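Local coordinates for bifunctional thiamine biosynthesis protein ThiDN (Methanocaldococcus jannaschii DSM 2661, PDB 2PHP) that probably makes thiamine phosphate from a thiazole phosphate and hydroxymethylpyrimidine diphosphate in this C-terminal ThiN domain, and phosphorylates hydroxymethylpyrimidine and its phosphate in its ThiD part, at residues 23-28 with 173-178; 29-34 with 157-162. One frame throughout, in Å; residues are numbered along the deposited sequence.

Contact 1: residues 23-28 with 173-178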
ATOM      1  N   LYS B  23       2.267  -9.781  10.622  1.00 40.36           N
ATOM      2  CA  LYS B  23       2.160 -10.068   9.196  1.00 43.96           C
ATOM      3  C   LYS B  23       2.434 -11.533   8.872  1.00 45.63           C
ATOM      4  O   LYS B  23       2.054 -12.011   7.804  1.00 45.63           O
ATOM      5  CB  LYS B  23       3.113  -9.175   8.395  1.00 45.52           C
ATOM      6  CG  LYS B  23       2.738  -7.702   8.423  1.00 48.69           C
ATOM      7  CD  LYS B  23       3.694  -6.814   7.626  1.00 51.41           C
ATOM      8  CE  LYS B  23       3.622  -7.087   6.131  1.00 53.52           C
ATOM      9  NZ  LYS B  23       4.071  -8.465   5.790  1.00 55.94           N
ATOM     10  N   LYS B  24       3.091 -12.238   9.791  1.00 46.31           N
ATOM     11  CA  LYS B  24       3.410 -13.653   9.601  1.00 47.50           C
ATOM     12  C   LYS B  24       2.341 -14.564  10.175  1.00 48.58           C
ATOM     13  O   LYS B  24       2.376 -15.777   9.972  1.00 48.55           O
ATOM     14  CB  LYS B  24       4.739 -14.014  10.275  1.00 48.41           C
ATOM     15  CG  LYS B  24       5.978 -13.447   9.583  1.00 48.86           C
ATOM     16  CD  LYS B  24       7.249 -14.076  10.147  1.00 51.19           C
ATOM     17  CE  LYS B  24       8.473 -13.644   9.354  1.00 53.86           C
ATOM     18  NZ  LYS B  24       9.684 -14.454   9.647  1.00 56.60           N
HETATM   19  N   MSE B  25       1.415 -13.979  10.918  1.00 48.41           N
HETATM   20  CA  MSE B  25       0.340 -14.732  11.549  1.00 49.82           C
HETATM   21  C   MSE B  25      -0.879 -14.876  10.655  1.00 48.11           C
HETATM   22  O   MSE B  25      -1.078 -14.097   9.728  1.00 48.07           O
HETATM   23  CB  MSE B  25      -0.108 -14.027  12.829  1.00 53.82           C
HETATM   24  CG  MSE B  25       0.457 -14.580  14.113  1.00 58.40           C
HETATM   25 SE   MSE B  25       0.039 -13.402  15.576  1.00 66.21          SE
HETATM   26  CE  MSE B  25       1.783 -12.599  15.701  1.00 62.58           C
ATOM     27  N   ASN B  26      -1.625 -15.909  10.909  1.00 46.27           N
ATOM     28  CA  ASN B  26      -2.920 -16.054  10.265  1.00 45.65           C
ATOM     29  C   ASN B  26      -4.019 -15.446  11.125  1.00 44.30           C
ATOM     30  O   ASN B  26      -4.795 -16.110  11.740  1.00 43.19           O
ATOM     31  CB  ASN B  26      -3.212 -17.526   9.973  1.00 49.00           C
ATOM     32  CG  ASN B  26      -4.652 -17.765   9.568  1.00 52.22           C
ATOM     33  OD1 ASN B  26      -5.192 -17.056   8.717  1.00 54.18           O
ATOM     34  ND2 ASN B  26      -5.279 -18.763  10.177  1.00 52.72           N
ATOM     35  N   PHE B  27      -3.792 -14.134  11.292  1.00 43.60           N
ATOM     36  CA  PHE B  27      -4.632 -13.321  12.160  1.00 40.94           C
ATOM     37  C   PHE B  27      -6.012 -13.141  11.538  1.00 40.30           C
ATOM     38  O   PHE B  27      -6.165 -12.509  10.491  1.00 41.58           O
ATOM     39  CB  PHE B  27      -3.929 -11.974  12.385  1.00 40.09           C
ATOM     40  CG  PHE B  27      -4.670 -11.024  13.290  1.00 39.11           C
ATOM     41  CD1 PHE B  27      -5.136 -11.434  14.534  1.00 37.05           C
ATOM     42  CD2 PHE B  27      -4.876  -9.702  12.901  1.00 37.68           C
ATOM     43  CE1 PHE B  27      -5.799 -10.539  15.382  1.00 36.49           C
ATOM     44  CE2 PHE B  27      -5.538  -8.800  13.742  1.00 36.00           C
ATOM     45  CZ  PHE B  27      -5.999  -9.221  14.983  1.00 35.20           C
ATOM     46  N   THR B  28      -7.018 -13.718  12.181  1.00 37.31           N
ATOM     47  CA  THR B  28      -8.380 -13.628  11.683  1.00 36.61           C
ATOM     48  C   THR B  28      -9.278 -12.974  12.720  1.00 34.90           C
ATOM     49  O   THR B  28     -10.444 -12.685  12.455  1.00 33.89           O
ATOM     50  CB  THR B  28      -8.938 -15.029  11.349  1.00 38.22           C
ATOM     51  OG1 THR B  28      -8.976 -15.821  12.545  1.00 37.48           O
ATOM     52  CG2 THR B  28      -8.052 -15.722  10.306  1.00 36.16           C
ATOM     53  N   LYS B 173       0.879 -12.693  23.110  1.00 31.78           N
ATOM     54  CA  LYS B 173      -0.356 -13.152  23.753  1.00 31.81           C
ATOM     55  C   LYS B 173      -1.439 -13.377  22.696  1.00 31.75           C
ATOM     56  O   LYS B 173      -2.146 -14.395  22.718  1.00 30.57           O
ATOM     57  CB  LYS B 173      -0.864 -12.130  24.779  1.00 31.92           C
ATOM     58  CG  LYS B 173       0.038 -11.950  25.989  1.00 32.91           C
ATOM     59  CD  LYS B 173      -0.539 -10.934  26.971  1.00 31.74           C
ATOM     60  CE  LYS B 173       0.489 -10.517  28.014  1.00 30.71           C
ATOM     61  NZ  LYS B 173      -0.089  -9.542  28.980  1.00 31.85           N
ATOM     62  N   VAL B 174      -1.567 -12.415  21.778  1.00 29.62           N
ATOM     63  CA  VAL B 174      -2.551 -12.497  20.699  1.00 29.07           C
ATOM     64  C   VAL B 174      -2.360 -13.756  19.853  1.00 30.38           C
ATOM     65  O   VAL B 174      -3.332 -14.365  19.410  1.00 30.09           O
ATOM     66  CB  VAL B 174      -2.481 -11.259  19.767  1.00 27.10           C
ATOM     67  CG1 VAL B 174      -3.259 -11.529  18.480  1.00 26.42           C
ATOM     68  CG2 VAL B 174      -3.051 -10.031  20.480  1.00 25.18           C
ATOM     69  N   GLU B 175      -1.109 -14.143  19.622  1.00 31.07           N
ATOM     70  CA  GLU B 175      -0.830 -15.341  18.837  1.00 32.97           C
ATOM     71  C   GLU B 175      -1.363 -16.578  19.563  1.00 32.92           C
ATOM     72  O   GLU B 175      -1.915 -17.483  18.945  1.00 31.83           O
ATOM     73  CB  GLU B 175       0.672 -15.484  18.607  1.00 35.06           C
ATOM     74  CG  GLU B 175       1.090 -16.776  17.916  1.00 39.23           C
ATOM     75  CD  GLU B 175       2.586 -16.839  17.693  1.00 41.63           C
ATOM     76  OE1 GLU B 175       3.333 -16.529  18.642  1.00 44.55           O
ATOM     77  OE2 GLU B 175       3.015 -17.201  16.577  1.00 43.10           O
ATOM     78  N   VAL B 176      -1.192 -16.610  20.878  1.00 33.39           N
ATOM     79  CA  VAL B 176      -1.672 -17.732  21.672  1.00 34.92           C
ATOM     80  C   VAL B 176      -3.192 -17.798  21.537  1.00 34.81           C
ATOM     81  O   VAL B 176      -3.756 -18.868  21.289  1.00 34.40           O
ATOM     82  CB  VAL B 176      -1.289 -17.558  23.166  1.00 35.31           C
ATOM     83  CG1 VAL B 176      -1.933 -18.655  24.009  1.00 35.80           C
ATOM     84  CG2 VAL B 176       0.229 -17.590  23.318  1.00 36.08           C
ATOM     85  N   ILE B 177      -3.841 -16.645  21.684  1.00 32.71           N
ATOM     86  CA  ILE B 177      -5.289 -16.551  21.580  1.00 32.07           C
ATOM     87  C   ILE B 177      -5.763 -16.981  20.195  1.00 33.27           C
ATOM     88  O   ILE B 177      -6.756 -17.699  20.060  1.00 31.61           O
ATOM     89  CB  ILE B 177      -5.771 -15.101  21.848  1.00 32.35           C
ATOM     90  CG1 ILE B 177      -5.517 -14.728  23.308  1.00 31.51           C
ATOM     91  CG2 ILE B 177      -7.250 -14.961  21.510  1.00 29.51           C
ATOM     92  CD1 ILE B 177      -5.843 -13.284  23.638  1.00 34.76           C
ATOM     93  N   GLN B 178      -5.035 -16.542  19.173  1.00 32.94           N
ATOM     94  CA  GLN B 178      -5.365 -16.846  17.787  1.00 33.34           C
ATOM     95  C   GLN B 178      -5.367 -18.347  17.516  1.00 34.67           C
ATOM     96  O   GLN B 178      -6.257 -18.856  16.828  1.00 33.72           O
ATOM     97  CB  GLN B 178      -4.370 -16.145  16.848  1.00 33.42           C
ATOM     98  CG  GLN B 178      -4.603 -16.388  15.369  1.00 33.75           C
ATOM     99  CD  GLN B 178      -5.866 -15.725  14.858  1.00 36.86           C
ATOM    100  OE1 GLN B 178      -5.974 -14.499  14.841  1.00 40.36           O
ATOM    101  NE2 GLN B 178      -6.831 -16.532  14.439  1.00 36.91           N
TER
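Gln178 lays its carboxamide against the loop backbone from Asn26 to Thr28 and holds Thr28 twice, by its backbone N-H and by its hydroxyl. Its CG stands anti to the backbone N (chi1 180°), and a bend at the next bond swings the amide up to the chain. Gln178 OE1 accepts the N-H of Thr28, OE1 to N 3.0 Å, the donor standing above the carbonyl plane. Gln178 NE2 donates a hydrogen bond to Thr28 OG1 at 2.9 Å, the hydroxyl lying near the amide plane. Glutamine suits the place because one group both accepts and donates; Asn182, one turn on, takes a further bond from NE2. The amide also abuts the edge of Phe27, Gln178 OE1 lying 3.2 Å from Phe27 CD1 near the ring plane, with ring and amide planes nearly perpendicular (88°). CE1 of Phe27 rests on CG1 of Val174 at 4.1 Å, and both residues reach Met97 of strand 95-100, so the aromatic ring extends the hydrophobic core. Before the inverse gamma turn centred on Asn26, selenomethionine Met25 crosses Glu175 at about a right angle, Met25 SE 3.7 Å from Glu175 CB. A helix side-chain amide bonded to the backbone and hydroxyl of an irregular segment here fastens the loop after helix 8-22 to helix 167-185 of the ThiN domain.

Contact 2: residues 29-34 with 157-162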
ATOM      1  N   LEU B  29      -8.730 -12.748  13.907  1.00 31.08           N
ATOM      2  CA  LEU B  29      -9.489 -12.119  14.979  1.00 29.97           C
ATOM      3  C   LEU B  29      -9.600 -10.598  14.766  1.00 29.04           C
ATOM      4  O   LEU B  29      -9.286  -9.800  15.654  1.00 28.21           O
ATOM      5  CB  LEU B  29      -8.830 -12.447  16.324  1.00 27.85           C
ATOM      6  CG  LEU B  29      -8.989 -13.894  16.829  1.00 30.83           C
ATOM      7  CD1 LEU B  29      -8.196 -14.106  18.122  1.00 29.52           C
ATOM      8  CD2 LEU B  29     -10.451 -14.190  17.067  1.00 29.65           C
ATOM      9  N   ILE B  30     -10.059 -10.217  13.576  1.00 27.84           N
ATOM     10  CA  ILE B  30     -10.219  -8.807  13.211  1.00 27.37           C
ATOM     11  C   ILE B  30     -11.663  -8.336  13.344  1.00 25.94           C
ATOM     12  O   ILE B  30     -12.564  -8.857  12.678  1.00 27.73           O
ATOM     13  CB  ILE B  30      -9.762  -8.548  11.753  1.00 27.67           C
ATOM     14  CG1 ILE B  30      -8.305  -8.986  11.589  1.00 26.84           C
ATOM     15  CG2 ILE B  30      -9.914  -7.051  11.405  1.00 25.62           C
ATOM     16  CD1 ILE B  30      -7.858  -9.100  10.159  1.00 29.55           C
ATOM     17  N   PRO B  31     -11.900  -7.334  14.202  1.00 25.07           N
ATOM     18  CA  PRO B  31     -13.260  -6.818  14.385  1.00 26.85           C
ATOM     19  C   PRO B  31     -13.697  -6.018  13.159  1.00 29.21           C
ATOM     20  O   PRO B  31     -12.872  -5.677  12.310  1.00 27.07           O
ATOM     21  CB  PRO B  31     -13.134  -5.945  15.624  1.00 24.97           C
ATOM     22  CG  PRO B  31     -11.754  -5.388  15.483  1.00 25.86           C
ATOM     23  CD  PRO B  31     -10.934  -6.587  15.027  1.00 24.17           C
ATOM     24  N   GLU B  32     -14.990  -5.722  13.075  1.00 29.82           N
ATOM     25  CA  GLU B  32     -15.522  -4.966  11.953  1.00 32.20           C
ATOM     26  C   GLU B  32     -14.941  -3.569  11.878  1.00 30.04           C
ATOM     27  O   GLU B  32     -14.827  -3.002  10.793  1.00 30.91           O
ATOM     28  CB  GLU B  32     -17.050  -4.891  12.025  1.00 32.58           C
ATOM     29  CG  GLU B  32     -17.710  -6.183  11.622  1.00 40.80           C
ATOM     30  CD  GLU B  32     -17.179  -6.682  10.289  1.00 47.37           C
ATOM     31  OE1 GLU B  32     -17.350  -5.963   9.279  1.00 50.30           O
ATOM     32  OE2 GLU B  32     -16.581  -7.786  10.253  1.00 49.52           O
ATOM     33  N   VAL B  33     -14.573  -3.009  13.024  1.00 28.23           N
ATOM     34  CA  VAL B  33     -14.001  -1.670  13.030  1.00 28.49           C
ATOM     35  C   VAL B  33     -12.489  -1.704  12.819  1.00 28.18           C
ATOM     36  O   VAL B  33     -11.829  -0.660  12.822  1.00 27.50           O
ATOM     37  CB  VAL B  33     -14.317  -0.922  14.336  1.00 28.13           C
ATOM     38  CG1 VAL B  33     -15.809  -0.713  14.443  1.00 28.97           C
ATOM     39  CG2 VAL B  33     -13.781  -1.695  15.540  1.00 29.68           C
ATOM     40  N   GLY B  34     -11.952  -2.907  12.623  1.00 25.26           N
ATOM     41  CA  GLY B  34     -10.525  -3.057  12.411  1.00 24.65           C
ATOM     42  C   GLY B  34      -9.752  -3.020  13.716  1.00 24.25           C
ATOM     43  O   GLY B  34     -10.256  -2.540  14.727  1.00 23.58           O
ATOM     44  N   GLU B 157     -19.843  -2.778  18.598  1.00 31.14           N
ATOM     45  CA  GLU B 157     -19.549  -4.194  18.511  1.00 31.70           C
ATOM     46  C   GLU B 157     -18.691  -4.603  19.710  1.00 30.94           C
ATOM     47  O   GLU B 157     -17.861  -3.823  20.180  1.00 29.63           O
ATOM     48  CB  GLU B 157     -18.837  -4.488  17.183  1.00 35.11           C
ATOM     49  CG  GLU B 157     -17.361  -4.835  17.283  1.00 38.46           C
ATOM     50  CD  GLU B 157     -16.711  -4.969  15.911  1.00 41.98           C
ATOM     51  OE1 GLU B 157     -16.561  -3.941  15.215  1.00 42.79           O
ATOM     52  OE2 GLU B 157     -16.358  -6.102  15.522  1.00 43.92           O
ATOM     53  N   PRO B 158     -18.907  -5.819  20.244  1.00 29.86           N
ATOM     54  CA  PRO B 158     -18.124  -6.287  21.394  1.00 30.63           C
ATOM     55  C   PRO B 158     -16.623  -6.289  21.072  1.00 30.64           C
ATOM     56  O   PRO B 158     -16.243  -6.305  19.899  1.00 31.03           O
ATOM     57  CB  PRO B 158     -18.687  -7.691  21.651  1.00 29.03           C
ATOM     58  CG  PRO B 158     -19.210  -8.111  20.309  1.00 29.14           C
ATOM     59  CD  PRO B 158     -19.867  -6.847  19.815  1.00 29.13           C
HETATM   60  N   MSE B 159     -15.778  -6.281  22.102  1.00 29.38           N
HETATM   61  CA  MSE B 159     -14.334  -6.236  21.873  1.00 30.37           C
HETATM   62  C   MSE B 159     -13.476  -6.913  22.934  1.00 30.68           C
HETATM   63  O   MSE B 159     -13.836  -6.949  24.105  1.00 30.64           O
HETATM   64  CB  MSE B 159     -13.874  -4.776  21.787  1.00 32.01           C
HETATM   65  CG  MSE B 159     -12.535  -4.577  21.088  1.00 32.82           C
HETATM   66 SE   MSE B 159     -12.768  -4.861  19.175  1.00 42.95          SE
HETATM   67  CE  MSE B 159     -14.138  -3.515  18.907  1.00 36.04           C
ATOM     68  N   ILE B 160     -12.333  -7.444  22.508  1.00 29.86           N
ATOM     69  CA  ILE B 160     -11.372  -8.044  23.427  1.00 28.97           C
ATOM     70  C   ILE B 160     -10.125  -7.175  23.305  1.00 28.84           C
ATOM     71  O   ILE B 160      -9.613  -6.959  22.207  1.00 30.93           O
ATOM     72  CB  ILE B 160     -10.976  -9.486  23.048  1.00 27.97           C
ATOM     73  CG1 ILE B 160     -12.124 -10.452  23.345  1.00 26.91           C
ATOM     74  CG2 ILE B 160      -9.729  -9.896  23.841  1.00 24.98           C
ATOM     75  CD1 ILE B 160     -11.874 -11.857  22.841  1.00 27.18           C
ATOM     76  N   ARG B 161      -9.648  -6.658  24.425  1.00 28.82           N
ATOM     77  CA  ARG B 161      -8.459  -5.823  24.414  1.00 28.25           C
ATOM     78  C   ARG B 161      -7.331  -6.545  25.158  1.00 29.05           C
ATOM     79  O   ARG B 161      -7.479  -6.911  26.323  1.00 27.58           O
ATOM     80  CB  ARG B 161      -8.789  -4.467  25.050  1.00 30.39           C
ATOM     81  CG  ARG B 161     -10.005  -3.803  24.401  1.00 31.35           C
ATOM     82  CD  ARG B 161     -10.498  -2.579  25.153  1.00 34.06           C
ATOM     83  NE  ARG B 161     -11.683  -2.004  24.511  1.00 34.99           N
ATOM     84  CZ  ARG B 161     -12.921  -2.480  24.640  1.00 35.15           C
ATOM     85  NH1 ARG B 161     -13.162  -3.544  25.406  1.00 35.49           N
ATOM     86  NH2 ARG B 161     -13.916  -1.910  23.977  1.00 32.62           N
ATOM     87  N   VAL B 162      -6.221  -6.775  24.458  1.00 27.83           N
ATOM     88  CA  VAL B 162      -5.057  -7.452  25.016  1.00 27.71           C
ATOM     89  C   VAL B 162      -4.018  -6.402  25.440  1.00 30.95           C
ATOM     90  O   VAL B 162      -3.617  -5.558  24.639  1.00 31.78           O
ATOM     91  CB  VAL B 162      -4.441  -8.430  23.971  1.00 28.54           C
ATOM     92  CG1 VAL B 162      -3.205  -9.107  24.535  1.00 26.12           C
ATOM     93  CG2 VAL B 162      -5.484  -9.482  23.564  1.00 26.13           C
TER
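The 29-34 segment closes in a type I beta turn from Pro31 to Gly34, with Gly34 N bonded to Pro31 O at 2.9 Å, and faces the loop that leads into strand 159-164, CA of Glu32 and CA of Glu157 being 7.7 Å apart. The turn points the N-H groups of its two middle residues at one carboxylate, that of Glu157. Glu157 OE2 takes the N-H of Glu32 on its syn lone pair, N to OE2 2.8 Å with an N-H...O angle of 157°. Glu157 OE1 receives the N-H of Val33 in a weaker, more bent bond, N to OE1 3.1 Å. Beyond CG the glutamate chain is extended, giving it the length to reach the turn, although its chi1 of 109° is far from a staggered value. Two amide dipoles aimed at the carboxylate would help to stabilise its negative charge, while the Glu32 side chain folds back at chi2 and its end leads away. Proline fits the first position, where this turn uses the carbonyl and not an N-H; the Pro31 ring packs on selenomethionine Met159, Pro31 CB to Met159 SE 3.7 Å, the two crossing at about a right angle. Bent at chi2 and chi3, Met159 carries its CE on to CG2 of Val33, 3.8 Å away. Gly34 readily takes the positive phi (80°) that ends the turn. Val33 also meets Val33 of the third subunit, and Glu157 packs on Gly155 there, so the contact borders a subunit interface. A carboxylate accepting the adjacent N-H groups of the two middle residues of a type I beta turn here joins the loop before strand 37-40 to the entry of a central sheet strand in the ThiN domain.

From the N terminus, helix 8-22 runs out into a long loop whose first half, 23-28, makes contact 1 and whose second half, 29-34, makes contact 2. The chain then builds most of the mixed sheet before 157-162 returns to close contact 2, a loop of 122 intervening residues. Helix 167-185 follows and closes contact 1 over 144 residues, so contact 2 is nested inside contact 1. Their centres lie about 13 Å apart, and they touch where Ile177 packs on Leu29 and Val162. Together they tie one continuous loop to two successive elements, strand 159-164 and the C-terminal helix beside it.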